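Local coordinates for putative dioxygenase (1H-3-hydroxy-4-oxoquinaldine 2,4-dioxygenase) (PDB 6RA3), which cleaves the quinolone ring of the Pseudomonas quorum-sensing signal PQS with dioxygen, giving N-octanoylanthranilate and carbon monoxide, at residues L135-R148 with H175-D188. Residues are numbered along the deposited sequence; the frame is centred on the assembly and turned at random.
Sequences LHGIQDPERWKEGR and HGFDMWARAGRVID
The backbones of Leu135 and Gly184 close to 4.3 Å between CA atoms and those of Gln139 and Ala181 to 4.0 Å, while helix 144-148 crosses helix 177-188 at 63°. At the Leu135 end Gly184 CA lies 3.4 Å from Leu135 O in a CA-H...O contact; with no side chain on this glycine, the two backbones meet directly. Leu135 spreads its two methyls over Ile187, and CD1 also reaches the backbone of Asp188. At the exposed side of the contact, His136 NE2 donates to Asp188 OD2 (3.1 Å), arriving from above the carboxylate plane with ring and carboxylate perpendicular. Gln139 NE2 turns back to Leu135 O (2.8 Å). All these helices belong to the helical region between strands 116-120 and 209-214 of the alpha/beta-hydrolase fold, and Ile187 carries the contact to the side of His97, a probable substrate-binding residue. At the other end Trp144, Phe177 and Trp180 form an aromatic cluster. Phe177 CB sits over the five-membered ring of Trp144, 3.8 Å from its centroid, while the Phe177 ring is inclined to the indole at 58° and takes Pro141 CA on one face. The two indoles lie at a small angle to each other with almost no overlap, meeting through Trp144 CZ3 and Trp180 CD1 (3.6 Å). With CG anti to the backbone N (chi1 -176°), Arg148 lays its CG over the six-membered ring of Trp180, 3.6 Å from the centroid. Ile138 CD1 meets that indole at its edge, and Trp144 NE1 is hydrogen-bonded to Glu86 OE2 of the second subunit.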
# COMPACT_ATOMS: atom_id res chain seq x y z
N LEU A 135 23.69 21.00 -9.49
CA LEU A 135 23.14 20.10 -10.49
C LEU A 135 24.20 19.17 -11.06
O LEU A 135 23.87 18.08 -11.56
CB LEU A 135 22.49 20.90 -11.62
CG LEU A 135 21.21 21.70 -11.38
CD1 LEU A 135 20.74 22.41 -12.65
CD2 LEU A 135 20.07 20.81 -10.84
N HIS A 136 25.46 19.59 -11.04
CA HIS A 136 26.57 18.75 -11.48
C HIS A 136 27.09 17.90 -10.34
O HIS A 136 27.47 16.74 -10.55
CB HIS A 136 27.69 19.64 -12.05
CG HIS A 136 27.31 20.34 -13.32
ND1 HIS A 136 27.93 21.49 -13.75
CD2 HIS A 136 26.37 20.05 -14.25
CE1 HIS A 136 27.39 21.88 -14.90
NE2 HIS A 136 26.44 21.02 -15.22
N GLY A 137 27.10 18.43 -9.12
CA GLY A 137 27.56 17.66 -7.98
C GLY A 137 26.72 16.41 -7.75
O GLY A 137 27.24 15.37 -7.33
N ILE A 138 25.41 16.49 -7.99
CA ILE A 138 24.57 15.31 -7.82
C ILE A 138 24.68 14.34 -8.99
O ILE A 138 24.17 13.21 -8.89
CB ILE A 138 23.09 15.67 -7.60
CG1 ILE A 138 22.52 16.41 -8.80
CG2 ILE A 138 22.95 16.43 -6.28
CD1 ILE A 138 21.17 17.09 -8.53
N GLN A 139 25.36 14.72 -10.07
CA GLN A 139 25.74 13.79 -11.13
C GLN A 139 27.09 13.13 -10.89
O GLN A 139 27.57 12.40 -11.76
CB GLN A 139 25.77 14.49 -12.49
CG GLN A 139 24.46 15.10 -12.90
CD GLN A 139 24.62 15.88 -14.15
OE1 GLN A 139 25.21 15.38 -15.12
NE2 GLN A 139 24.15 17.11 -14.14
N ASP A 140 27.68 13.36 -9.72
CA ASP A 140 28.99 12.83 -9.39
C ASP A 140 28.84 11.58 -8.54
O ASP A 140 28.36 11.68 -7.39
CB ASP A 140 29.82 13.88 -8.65
CG ASP A 140 31.23 13.39 -8.28
OD1 ASP A 140 31.52 12.19 -8.42
OD2 ASP A 140 32.06 14.22 -7.83
N PRO A 141 29.24 10.40 -9.02
CA PRO A 141 29.01 9.17 -8.25
C PRO A 141 29.59 9.19 -6.84
O PRO A 141 29.04 8.51 -5.96
CB PRO A 141 29.70 8.10 -9.11
CG PRO A 141 29.69 8.63 -10.48
CD PRO A 141 29.84 10.11 -10.34
N GLU A 142 30.67 9.95 -6.61
CA GLU A 142 31.33 9.97 -5.31
C GLU A 142 30.83 11.06 -4.37
O GLU A 142 31.12 11.01 -3.17
CB GLU A 142 32.85 10.11 -5.48
CG GLU A 142 33.50 8.93 -6.19
CD GLU A 142 33.55 9.11 -7.70
OE1 GLU A 142 33.89 10.22 -8.17
OE2 GLU A 142 33.24 8.13 -8.43
N ARG A 143 30.09 12.05 -4.86
CA ARG A 143 29.69 13.18 -4.03
C ARG A 143 28.21 13.55 -4.17
O ARG A 143 27.78 14.55 -3.60
CB ARG A 143 30.57 14.39 -4.33
CG ARG A 143 31.91 14.35 -3.58
CD ARG A 143 32.87 15.45 -4.00
NE ARG A 143 33.35 15.25 -5.37
CZ ARG A 143 34.31 14.39 -5.71
NH1 ARG A 143 34.92 13.64 -4.80
NH2 ARG A 143 34.66 14.27 -6.99
N TRP A 144 27.42 12.74 -4.88
CA TRP A 144 26.03 13.13 -5.10
C TRP A 144 25.28 13.32 -3.78
O TRP A 144 24.46 14.23 -3.66
CB TRP A 144 25.33 12.09 -5.98
CG TRP A 144 25.03 10.80 -5.26
CD1 TRP A 144 25.82 9.69 -5.20
CD2 TRP A 144 23.86 10.51 -4.48
NE1 TRP A 144 25.20 8.72 -4.43
CE2 TRP A 144 24.00 9.20 -3.99
CE3 TRP A 144 22.70 11.24 -4.17
CZ2 TRP A 144 23.02 8.59 -3.18
CZ3 TRP A 144 21.72 10.63 -3.38
CH2 TRP A 144 21.90 9.32 -2.89
N LYS A 145 25.58 12.51 -2.77
CA LYS A 145 24.95 12.70 -1.47
C LYS A 145 25.30 14.06 -0.89
O LYS A 145 24.46 14.71 -0.25
CB LYS A 145 25.36 11.59 -0.49
CG LYS A 145 24.94 10.20 -0.89
CD LYS A 145 25.42 9.15 0.11
CE LYS A 145 25.08 7.73 -0.38
NZ LYS A 145 24.97 6.69 0.72
N GLU A 146 26.54 14.51 -1.10
CA GLU A 146 26.93 15.85 -0.67
C GLU A 146 26.05 16.89 -1.33
O GLU A 146 25.47 17.75 -0.66
CB GLU A 146 28.40 16.12 -1.01
CG GLU A 146 29.40 15.36 -0.15
CD GLU A 146 30.86 15.77 -0.45
OE1 GLU A 146 31.10 16.96 -0.75
OE2 GLU A 146 31.75 14.90 -0.39
N GLY A 147 25.93 16.84 -2.66
CA GLY A 147 25.07 17.77 -3.36
C GLY A 147 23.63 17.71 -2.86
O GLY A 147 22.96 18.74 -2.77
N ARG A 148 23.14 16.51 -2.53
CA ARG A 148 21.76 16.39 -2.08
C ARG A 148 21.55 17.05 -0.72
O ARG A 148 20.62 17.85 -0.55
CB ARG A 148 21.34 14.92 -2.01
CG ARG A 148 19.88 14.72 -1.64
CD ARG A 148 19.58 13.30 -1.24
NE ARG A 148 20.46 12.87 -0.15
CZ ARG A 148 20.43 11.67 0.41
NH1 ARG A 148 19.55 10.75 0.01
NH2 ARG A 148 21.28 11.41 1.39
N HIS A 175 15.56 6.43 -3.18
CA HIS A 175 16.15 6.95 -4.40
C HIS A 175 17.65 7.10 -4.14
O HIS A 175 18.08 7.16 -2.99
CB HIS A 175 15.53 8.29 -4.81
CG HIS A 175 14.15 8.17 -5.38
ND1 HIS A 175 13.86 7.43 -6.51
CD2 HIS A 175 12.98 8.71 -4.98
CE1 HIS A 175 12.57 7.51 -6.77
NE2 HIS A 175 12.02 8.30 -5.86
N GLY A 176 18.44 7.12 -5.20
CA GLY A 176 19.88 7.19 -5.06
C GLY A 176 20.52 7.96 -6.18
O GLY A 176 19.93 8.90 -6.74
N PHE A 177 21.74 7.56 -6.52
CA PHE A 177 22.52 8.30 -7.50
C PHE A 177 21.81 8.34 -8.85
O PHE A 177 21.72 9.41 -9.47
CB PHE A 177 23.91 7.69 -7.65
CG PHE A 177 24.67 8.23 -8.83
CD1 PHE A 177 25.20 9.50 -8.79
CD2 PHE A 177 24.79 7.49 -9.99
CE1 PHE A 177 25.89 10.02 -9.88
CE2 PHE A 177 25.48 7.99 -11.08
CZ PHE A 177 26.03 9.26 -11.02
N ASP A 178 21.23 7.22 -9.29
CA ASP A 178 20.57 7.21 -10.60
C ASP A 178 19.54 8.34 -10.75
O ASP A 178 19.52 9.06 -11.76
CB ASP A 178 19.90 5.85 -10.83
CG ASP A 178 18.99 5.85 -12.05
OD1 ASP A 178 19.51 5.70 -13.17
OD2 ASP A 178 17.75 5.97 -11.90
N MET A 179 18.66 8.50 -9.78
CA MET A 179 17.58 9.46 -9.96
C MET A 179 18.06 10.88 -9.69
O MET A 179 17.64 11.82 -10.38
CB MET A 179 16.38 9.13 -9.05
CG MET A 179 15.07 9.88 -9.47
SD MET A 179 14.50 9.50 -11.08
CE MET A 179 13.71 7.88 -10.84
N TRP A 180 18.93 11.05 -8.69
CA TRP A 180 19.48 12.37 -8.42
C TRP A 180 20.38 12.87 -9.55
O TRP A 180 20.34 14.05 -9.90
CB TRP A 180 20.22 12.33 -7.09
CG TRP A 180 19.27 12.44 -5.99
CD1 TRP A 180 18.71 11.42 -5.28
CD2 TRP A 180 18.70 13.64 -5.48
NE1 TRP A 180 17.83 11.92 -4.34
CE2 TRP A 180 17.81 13.29 -4.45
CE3 TRP A 180 18.87 15.00 -5.79
CZ2 TRP A 180 17.09 14.24 -3.73
CZ3 TRP A 180 18.15 15.94 -5.08
CH2 TRP A 180 17.27 15.55 -4.06
N ALA A 181 21.21 11.99 -10.12
CA ALA A 181 21.97 12.37 -11.31
C ALA A 181 21.03 12.77 -12.44
O ALA A 181 21.25 13.78 -13.11
CB ALA A 181 22.92 11.24 -11.74
N ARG A 182 19.96 12.01 -12.65
CA ARG A 182 19.05 12.32 -13.76
C ARG A 182 18.36 13.67 -13.56
O ARG A 182 18.17 14.43 -14.52
CB ARG A 182 17.99 11.22 -13.93
CG ARG A 182 16.88 11.55 -14.93
CD ARG A 182 15.98 10.34 -15.16
NE ARG A 182 16.78 9.18 -15.51
CZ ARG A 182 17.05 8.15 -14.72
NH1 ARG A 182 16.56 8.07 -13.48
NH2 ARG A 182 17.85 7.18 -15.18
N ALA A 183 17.96 13.96 -12.32
CA ALA A 183 17.39 15.27 -12.00
C ALA A 183 18.36 16.37 -12.38
O ALA A 183 17.98 17.35 -13.03
CB ALA A 183 17.05 15.34 -10.51
N GLY A 184 19.63 16.22 -11.99
CA GLY A 184 20.67 17.17 -12.33
C GLY A 184 20.69 17.45 -13.81
O GLY A 184 20.60 18.61 -14.21
N ARG A 185 20.82 16.40 -14.61
CA ARG A 185 20.82 16.51 -16.06
C ARG A 185 19.61 17.26 -16.57
O ARG A 185 19.72 18.16 -17.42
CB ARG A 185 20.81 15.12 -16.69
CG ARG A 185 22.03 14.71 -17.39
CD ARG A 185 22.45 13.35 -16.96
NE ARG A 185 21.41 12.32 -17.08
CZ ARG A 185 21.37 11.23 -16.32
NH1 ARG A 185 22.28 11.07 -15.38
NH2 ARG A 185 20.41 10.33 -16.46
N VAL A 186 18.41 16.81 -16.17
CA VAL A 186 17.19 17.28 -16.79
C VAL A 186 16.96 18.75 -16.45
O VAL A 186 16.64 19.56 -17.33
CB VAL A 186 15.99 16.40 -16.38
CG1 VAL A 186 14.68 17.02 -16.84
CG2 VAL A 186 16.12 15.00 -16.99
N ILE A 187 17.13 19.11 -15.18
CA ILE A 187 17.02 20.50 -14.76
C ILE A 187 18.10 21.35 -15.44
O ILE A 187 17.81 22.36 -16.10
CB ILE A 187 17.11 20.60 -13.23
CG1 ILE A 187 15.99 19.78 -12.55
CG2 ILE A 187 17.02 22.04 -12.78
CD1 ILE A 187 16.12 19.68 -11.03
N ASP A 188 19.37 20.94 -15.31
CA ASP A 188 20.45 21.68 -15.96
C ASP A 188 20.11 21.93 -17.42
O ASP A 188 20.22 23.06 -17.92
CB ASP A 188 21.76 20.93 -15.80
CG ASP A 188 22.98 21.72 -16.26
OD1 ASP A 188 23.08 22.92 -15.95
OD2 ASP A 188 23.87 21.10 -16.88
O HOH W 1 24.14 18.67 -16.86